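Local coordinates for protein ribulose bisphosphate carboxylase (Hyperthermus butylicus DSM 5456, PDB 6HUN) that probably catalyses the magnesium-dependent addition of carbon dioxide and water to ribulose 1,5-bisphosphate, giving two molecules of 3-phosphoglycerate in archaeal AMP breakdown, at residues L384-L389 / M402-G407; E193-I199 / P415-R420. All coordinates share one frame; numbering follows the deposited sequence.

Contact 1: residues L384-L389 / M402-G407; sequences LHPGTL and MQVGGG
Leu384 and Leu389 close over Met402 and Val404 where the loop after strand 377-380 meets the end of strand 401-403, the last two strands of the TIM barrel. Leu384 leads: its CD1 comes within 3.6 Å of the carbonyl O of Gln403 and 4.2 Å of CE of Met402, while its CB faces CG1 of Val404, also at 4.2 Å. The CD2 methyl of Leu389 bridges two side chains: it lies 3.7 Å from CE of Met402 and 4.0 Å from CG1 of Val404, whose side chain it crosses at about a right angle. A bend at the last torsion of Met402 (chi3 69°) folds its methyl back toward the leucines, a place suited to a long, flexible apolar chain. The Gln403 carbonyl O also takes a hydrogen bond of 2.6 Å from a water, which in turn accepts one from Leu384 N, so a single water ties the two backbones together.

Farther along, Gly407 brings its CA 3.8 Å from ND1 of His385; glycine fits because Leu384 O, the Pro386 ring and the His385 backbone crowd that side of the CA. Gln403, Val404, Gly405 and Gly406 are predicted to bind substrate, consistent with the phosphate-binding helix start that follows the eighth strand in many TIM barrels. Outside the segments, Gln403 OE1 accepts a hydrogen bond from Lys203 NZ, and the His385 ring meets Trp452. Val392 packs on both Leu384 and Met402. Leu384 O is buried here without a polar partner, 3.8 Å from Gly407 N but not hydrogen-bonded to it.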
ATOM      1  N   LEU A 384      15.249  14.154 -18.663  1.00 47.67           N
ATOM      2  CA  LEU A 384      16.086  13.716 -19.782  1.00 49.50           C
ATOM      3  C   LEU A 384      15.877  14.615 -20.992  1.00 52.16           C
ATOM      4  O   LEU A 384      14.759  14.731 -21.504  1.00 56.52           O
ATOM      5  CB  LEU A 384      15.777  12.272 -20.161  1.00 44.22           C
ATOM      6  CG  LEU A 384      15.819  11.273 -18.999  1.00 47.57           C
ATOM      7  CD1 LEU A 384      15.203   9.960 -19.410  1.00 46.61           C
ATOM      8  CD2 LEU A 384      17.244  11.079 -18.543  1.00 46.31           C
ATOM      9  N   HIS A 385      16.971  15.155 -21.509  1.00 47.05           N
ATOM     10  CA  HIS A 385      17.035  15.991 -22.702  1.00 53.32           C
ATOM     11  C   HIS A 385      17.768  15.243 -23.794  1.00 51.43           C
ATOM     12  O   HIS A 385      18.463  14.265 -23.509  1.00 49.68           O
ATOM     13  CB  HIS A 385      17.763  17.305 -22.380  1.00 61.39           C
ATOM     14  CG  HIS A 385      17.062  18.115 -21.344  1.00 66.59           C
ATOM     15  ND1 HIS A 385      16.003  18.942 -21.645  1.00 70.15           N
ATOM     16  CD2 HIS A 385      17.210  18.166 -20.001  1.00 68.33           C
ATOM     17  CE1 HIS A 385      15.561  19.510 -20.537  1.00 70.23           C
ATOM     18  NE2 HIS A 385      16.272  19.048 -19.524  1.00 68.98           N
ATOM     19  N   PRO A 386      17.639  15.652 -25.065  1.00 53.30           N
ATOM     20  CA  PRO A 386      18.367  14.920 -26.117  1.00 57.21           C
ATOM     21  C   PRO A 386      19.860  14.720 -25.821  1.00 54.78           C
ATOM     22  O   PRO A 386      20.361  13.603 -25.998  1.00 55.17           O
ATOM     23  CB  PRO A 386      18.108  15.784 -27.361  1.00 56.90           C
ATOM     24  CG  PRO A 386      16.693  16.312 -27.091  1.00 56.16           C
ATOM     25  CD  PRO A 386      16.680  16.624 -25.626  1.00 52.54           C
ATOM     26  N   GLY A 387      20.544  15.717 -25.265  1.00 53.27           N
ATOM     27  CA  GLY A 387      21.975  15.581 -25.028  1.00 53.91           C
ATOM     28  C   GLY A 387      22.354  14.418 -24.131  1.00 58.57           C
ATOM     29  O   GLY A 387      23.366  13.751 -24.364  1.00 57.79           O
ATOM     30  N   THR A 388      21.541  14.156 -23.102  1.00 54.28           N
ATOM     31  CA  THR A 388      21.782  13.111 -22.115  1.00 56.15           C
ATOM     32  C   THR A 388      21.410  11.702 -22.597  1.00 56.43           C
ATOM     33  O   THR A 388      21.763  10.732 -21.914  1.00 54.37           O
ATOM     34  CB  THR A 388      20.963  13.350 -20.832  1.00 55.23           C
ATOM     35  OG1 THR A 388      19.639  12.804 -20.999  1.00 53.73           O
ATOM     36  CG2 THR A 388      20.819  14.808 -20.485  1.00 65.43           C
ATOM     37  N   LEU A 389      20.650  11.565 -23.695  1.00 52.88           N
ATOM     38  CA  LEU A 389      20.013  10.266 -23.965  1.00 50.18           C
ATOM     39  C   LEU A 389      21.043   9.191 -24.285  1.00 52.20           C
ATOM     40  O   LEU A 389      20.939   8.079 -23.753  1.00 43.26           O
ATOM     41  CB  LEU A 389      18.994  10.388 -25.091  1.00 46.46           C
ATOM     42  CG  LEU A 389      17.760  11.249 -24.824  1.00 49.38           C
ATOM     43  CD1 LEU A 389      16.746  11.027 -25.926  1.00 50.64           C
ATOM     44  CD2 LEU A 389      17.119  10.952 -23.434  1.00 47.60           C
ATOM     45  N   MET A 402      12.215   5.481 -22.245  1.00 34.66           N
ATOM     46  CA  MET A 402      12.614   6.766 -21.702  1.00 35.34           C
ATOM     47  C   MET A 402      11.451   7.731 -21.691  1.00 35.69           C
ATOM     48  O   MET A 402      10.776   7.927 -22.703  1.00 36.60           O
ATOM     49  CB  MET A 402      13.773   7.356 -22.522  1.00 37.15           C
ATOM     50  CG  MET A 402      14.638   6.270 -23.053  1.00 37.16           C
ATOM     51  SD  MET A 402      16.241   6.911 -23.791  1.00 44.89           S
ATOM     52  CE  MET A 402      16.977   7.428 -22.288  1.00 48.71           C
ATOM     53  N   GLN A 403      11.220   8.340 -20.547  1.00 35.12           N
ATOM     54  CA  GLN A 403      10.227   9.385 -20.476  1.00 39.36           C
ATOM     55  C   GLN A 403      10.915  10.714 -20.711  1.00 41.61           C
ATOM     56  O   GLN A 403      11.844  11.084 -19.983  1.00 45.73           O
ATOM     57  CB  GLN A 403       9.526   9.306 -19.122  1.00 43.95           C
ATOM     58  CG  GLN A 403       8.305  10.101 -19.031  1.00 50.18           C
ATOM     59  CD  GLN A 403       7.674   9.877 -17.679  1.00 52.28           C
ATOM     60  OE1 GLN A 403       7.462   8.743 -17.301  1.00 50.38           O
ATOM     61  NE2 GLN A 403       7.442  10.954 -16.920  1.00 55.12           N
ATOM     62  N   VAL A 404      10.499  11.420 -21.750  1.00 39.91           N
ATOM     63  CA  VAL A 404      11.315  12.534 -22.207  1.00 47.00           C
ATOM     64  C   VAL A 404      10.442  13.760 -22.350  1.00 58.64           C
ATOM     65  O   VAL A 404      10.574  14.516 -23.328  1.00 73.43           O
ATOM     66  CB  VAL A 404      12.056  12.246 -23.541  1.00 45.54           C
ATOM     67  CG1 VAL A 404      13.168  11.245 -23.351  1.00 44.58           C
ATOM     68  CG2 VAL A 404      11.089  11.789 -24.672  1.00 48.44           C
ATOM     69  N   GLY A 405       9.641  14.020 -21.336  1.00 50.75           N
ATOM     70  CA  GLY A 405       8.736  15.152 -21.303  1.00 55.66           C
ATOM     71  C   GLY A 405       9.313  16.537 -21.484  1.00 55.86           C
ATOM     72  O   GLY A 405       8.928  17.233 -22.429  1.00 59.46           O
ATOM     73  N   GLY A 406      10.214  16.959 -20.587  1.00 55.14           N
ATOM     74  CA  GLY A 406      10.774  18.294 -20.682  1.00 59.58           C
ATOM     75  C   GLY A 406      11.504  18.513 -21.995  1.00 60.90           C
ATOM     76  O   GLY A 406      11.293  19.516 -22.675  1.00 61.24           O
ATOM     77  N   GLY A 407      12.325  17.532 -22.399  1.00 58.87           N
ATOM     78  CA  GLY A 407      13.046  17.630 -23.657  1.00 62.14           C
ATOM     79  C   GLY A 407      12.147  17.826 -24.859  1.00 64.83           C
ATOM     80  O   GLY A 407      12.554  18.441 -25.854  1.00 72.01           O
TER
HETATM   81  O   HOH W   1      12.803  12.513 -18.074  1.00 44.64           O

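Contact 2: residues E193-I199 / P415-R420; sequences EILIGGI and PEAGAR
Glu193 lays its CB 3.7 Å from CG of Pro415, joining the last turn of helix 184-196 to the first turn of helix 415-431. In the TIM barrel these are the helices that follow the first and the eighth strands, with 405-409 as a short extra helix before the second of them. The Glu193 carboxylate then meets that of Glu416, OE2 to OE1 at 3.1 Å with the two planes 68° apart. Two like charges this close would be expected to raise the pKa of one of the acids. Glu416 reaches this spot through a bend at its second torsion (chi2 89°). At the next residue the carbonyl O of Ile194 lies against the Ala419 methyl; a turn on from Glu193, CG2 of Ile196 packs against CG of Glu416 at 3.6 Å, apolar branch on the aliphatic part of an acid.

Gly197 is where the backbones draw closest: its CA donates a CH...O contact to Glu416 O (3.6 Å), which leaves no space for a CB. The single methyl of Ala419 fits against the Gly197 carbonyl, CB 3.4 Å from C. Gly198 ends the helix in a Schellman motif, its positive phi of 130° being readily reached by glycine. Ile199 then places CG1 3.6 Å from Ala419 CB. The Ala419 methyl is thereby in contact with Gly197, Gly198 N and Ile199.

Arg420 turns to Glu444 in a salt bridge, and Arg423 NH1 hydrogen-bonds to Gly198 O. Ser75 of the second subunit packs on Glu193 and Pro415. Leu195 leans on helix 216-234, whereas Ile199 reaches inward to strand 171-174 and to Val408 of helix 405-409.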
ATOM      1  N   GLU A 193       0.376  16.523 -31.160  1.00 59.16           N
ATOM      2  CA  GLU A 193       1.688  17.107 -31.443  1.00 69.25           C
ATOM      3  C   GLU A 193       2.816  16.213 -30.939  1.00 69.65           C
ATOM      4  O   GLU A 193       3.851  16.067 -31.612  1.00 71.98           O
ATOM      5  CB  GLU A 193       1.787  18.488 -30.805  1.00 75.29           C
ATOM      6  CG  GLU A 193       0.491  19.248 -30.863  1.00 81.78           C
ATOM      7  CD  GLU A 193       0.690  20.743 -30.819  1.00 89.02           C
ATOM      8  OE1 GLU A 193       0.702  21.303 -29.702  1.00 88.51           O
ATOM      9  OE2 GLU A 193       0.826  21.354 -31.902  1.00 92.60           O
ATOM     10  N   ILE A 194       2.628  15.615 -29.756  1.00 67.01           N
ATOM     11  CA  ILE A 194       3.611  14.698 -29.176  1.00 63.00           C
ATOM     12  C   ILE A 194       3.864  13.523 -30.126  1.00 57.36           C
ATOM     13  O   ILE A 194       4.998  13.273 -30.544  1.00 56.40           O
ATOM     14  CB  ILE A 194       3.136  14.233 -27.781  1.00 58.99           C
ATOM     15  CG1 ILE A 194       3.288  15.374 -26.756  1.00 59.56           C
ATOM     16  CG2 ILE A 194       3.892  12.989 -27.276  1.00 55.47           C
ATOM     17  CD1 ILE A 194       2.379  15.263 -25.538  1.00 56.71           C
ATOM     18  N   LEU A 195       2.804  12.791 -30.499  1.00 54.35           N
ATOM     19  CA  LEU A 195       2.999  11.599 -31.327  1.00 52.27           C
ATOM     20  C   LEU A 195       3.504  11.945 -32.720  1.00 61.39           C
ATOM     21  O   LEU A 195       4.409  11.273 -33.241  1.00 60.21           O
ATOM     22  CB  LEU A 195       1.705  10.825 -31.440  1.00 53.80           C
ATOM     23  CG  LEU A 195       1.076  10.439 -30.085  1.00 49.35           C
ATOM     24  CD1 LEU A 195      -0.147   9.645 -30.391  1.00 53.11           C
ATOM     25  CD2 LEU A 195       2.041   9.625 -29.266  1.00 46.74           C
ATOM     26  N   ILE A 196       2.905  12.964 -33.347  1.00 58.30           N
ATOM     27  CA  ILE A 196       3.235  13.326 -34.731  1.00 65.81           C
ATOM     28  C   ILE A 196       4.733  13.550 -34.943  1.00 64.48           C
ATOM     29  O   ILE A 196       5.254  13.302 -36.037  1.00 62.17           O
ATOM     30  CB  ILE A 196       2.414  14.563 -35.167  1.00 69.02           C
ATOM     31  CG1 ILE A 196       2.206  14.552 -36.669  1.00 75.32           C
ATOM     32  CG2 ILE A 196       3.087  15.881 -34.738  1.00 65.43           C
ATOM     33  CD1 ILE A 196       1.231  13.499 -37.115  1.00 80.01           C
ATOM     34  N   GLY A 197       5.450  14.005 -33.927  1.00 63.05           N
ATOM     35  CA  GLY A 197       6.864  14.200 -34.154  1.00 63.39           C
ATOM     36  C   GLY A 197       7.777  13.037 -33.827  1.00 62.00           C
ATOM     37  O   GLY A 197       8.989  13.175 -33.982  1.00 58.45           O
ATOM     38  N   GLY A 198       7.269  11.894 -33.364  1.00 58.14           N
ATOM     39  CA  GLY A 198       8.161  10.770 -33.120  1.00 55.44           C
ATOM     40  C   GLY A 198       8.059  10.089 -31.753  1.00 51.53           C
ATOM     41  O   GLY A 198       8.715   9.071 -31.513  1.00 51.63           O
ATOM     42  N   ILE A 199       7.291  10.639 -30.828  1.00 47.00           N
ATOM     43  CA  ILE A 199       7.140   9.921 -29.556  1.00 50.85           C
ATOM     44  C   ILE A 199       6.190   8.744 -29.790  1.00 50.12           C
ATOM     45  O   ILE A 199       5.322   8.791 -30.673  1.00 55.43           O
ATOM     46  CB  ILE A 199       6.682  10.867 -28.432  1.00 48.09           C
ATOM     47  CG1 ILE A 199       7.752  11.917 -28.158  1.00 54.83           C
ATOM     48  CG2 ILE A 199       6.332  10.088 -27.112  1.00 43.48           C
ATOM     49  CD1 ILE A 199       9.153  11.388 -28.165  1.00 55.88           C
ATOM     50  N   PRO A 415       6.672  21.136 -29.894  1.00 72.33           N
ATOM     51  CA  PRO A 415       6.852  19.741 -29.452  1.00 73.42           C
ATOM     52  C   PRO A 415       7.115  18.767 -30.589  1.00 74.97           C
ATOM     53  O   PRO A 415       7.907  17.832 -30.416  1.00 69.05           O
ATOM     54  CB  PRO A 415       5.536  19.431 -28.719  1.00 71.49           C
ATOM     55  CG  PRO A 415       4.555  20.440 -29.251  1.00 70.30           C
ATOM     56  CD  PRO A 415       5.348  21.673 -29.544  1.00 71.93           C
ATOM     57  N   GLU A 416       6.478  18.961 -31.746  1.00 72.77           N
ATOM     58  CA  GLU A 416       6.774  18.138 -32.913  1.00 75.28           C
ATOM     59  C   GLU A 416       8.277  18.083 -33.170  1.00 71.93           C
ATOM     60  O   GLU A 416       8.882  17.002 -33.170  1.00 68.39           O
ATOM     61  CB  GLU A 416       6.019  18.681 -34.125  1.00 80.70           C
ATOM     62  CG  GLU A 416       4.564  19.043 -33.814  1.00 84.01           C
ATOM     63  CD  GLU A 416       4.384  20.487 -33.322  1.00 88.43           C
ATOM     64  OE1 GLU A 416       3.350  21.114 -33.649  1.00 89.21           O
ATOM     65  OE2 GLU A 416       5.269  20.990 -32.597  1.00 89.91           O
ATOM     66  N   ALA A 417       8.899  19.254 -33.336  1.00 76.17           N
ATOM     67  CA  ALA A 417      10.354  19.319 -33.456  1.00 70.65           C
ATOM     68  C   ALA A 417      11.046  18.741 -32.225  1.00 65.64           C
ATOM     69  O   ALA A 417      12.082  18.077 -32.343  1.00 66.38           O
ATOM     70  CB  ALA A 417      10.794  20.763 -33.698  1.00 72.79           C
ATOM     71  N   GLY A 418      10.483  18.966 -31.033  1.00 66.57           N
ATOM     72  CA  GLY A 418      11.058  18.374 -29.829  1.00 61.77           C
ATOM     73  C   GLY A 418      11.089  16.854 -29.856  1.00 55.94           C
ATOM     74  O   GLY A 418      12.085  16.241 -29.475  1.00 60.82           O
ATOM     75  N   ALA A 419       9.994  16.222 -30.280  1.00 58.68           N
ATOM     76  CA  ALA A 419      10.020  14.767 -30.415  1.00 54.02           C
ATOM     77  C   ALA A 419      11.019  14.340 -31.493  1.00 61.05           C
ATOM     78  O   ALA A 419      11.702  13.315 -31.358  1.00 57.89           O
ATOM     79  CB  ALA A 419       8.623  14.251 -30.724  1.00 58.01           C
ATOM     80  N   ARG A 420      11.155  15.134 -32.557  1.00 60.74           N
ATOM     81  CA  ARG A 420      12.124  14.759 -33.581  1.00 62.15           C
ATOM     82  C   ARG A 420      13.548  14.853 -33.044  1.00 63.41           C
ATOM     83  O   ARG A 420      14.385  13.984 -33.330  1.00 62.32           O
ATOM     84  CB  ARG A 420      11.956  15.618 -34.835  1.00 66.70           C
ATOM     85  CG  ARG A 420      12.078  14.788 -36.084  1.00 69.24           C
ATOM     86  CD  ARG A 420      11.165  15.323 -37.163  1.00 80.39           C
ATOM     87  NE  ARG A 420      11.207  16.786 -37.198  1.00 84.58           N
ATOM     88  CZ  ARG A 420      10.144  17.559 -36.994  1.00 84.02           C
ATOM     89  NH1 ARG A 420       8.952  17.002 -36.775  1.00 79.63           N
ATOM     90  NH2 ARG A 420      10.272  18.883 -37.026  1.00 86.48           N
TER

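In the fold
Both contacts belong to the seam where the eight-stranded barrel closes, strand 401-403 pairing with strand 171-174. Their centres lie 12 Å apart, contact 1 at the strand ends beside the predicted substrate site and contact 2 in the outer layer of helices. Along the chain the order is 193-199, 384-389, 402-407, 415-420, so the two segments of contact 1 fall between those of contact 2. Helix 405-409 leads on to helix 415-431, and the two contacts touch directly, Val404 CG2 lying 4.0 Å from Ile199 CD1. Val404, one of the predicted substrate-binding residues, thus packs on Ile199, which also packs on Ala419 in contact 2.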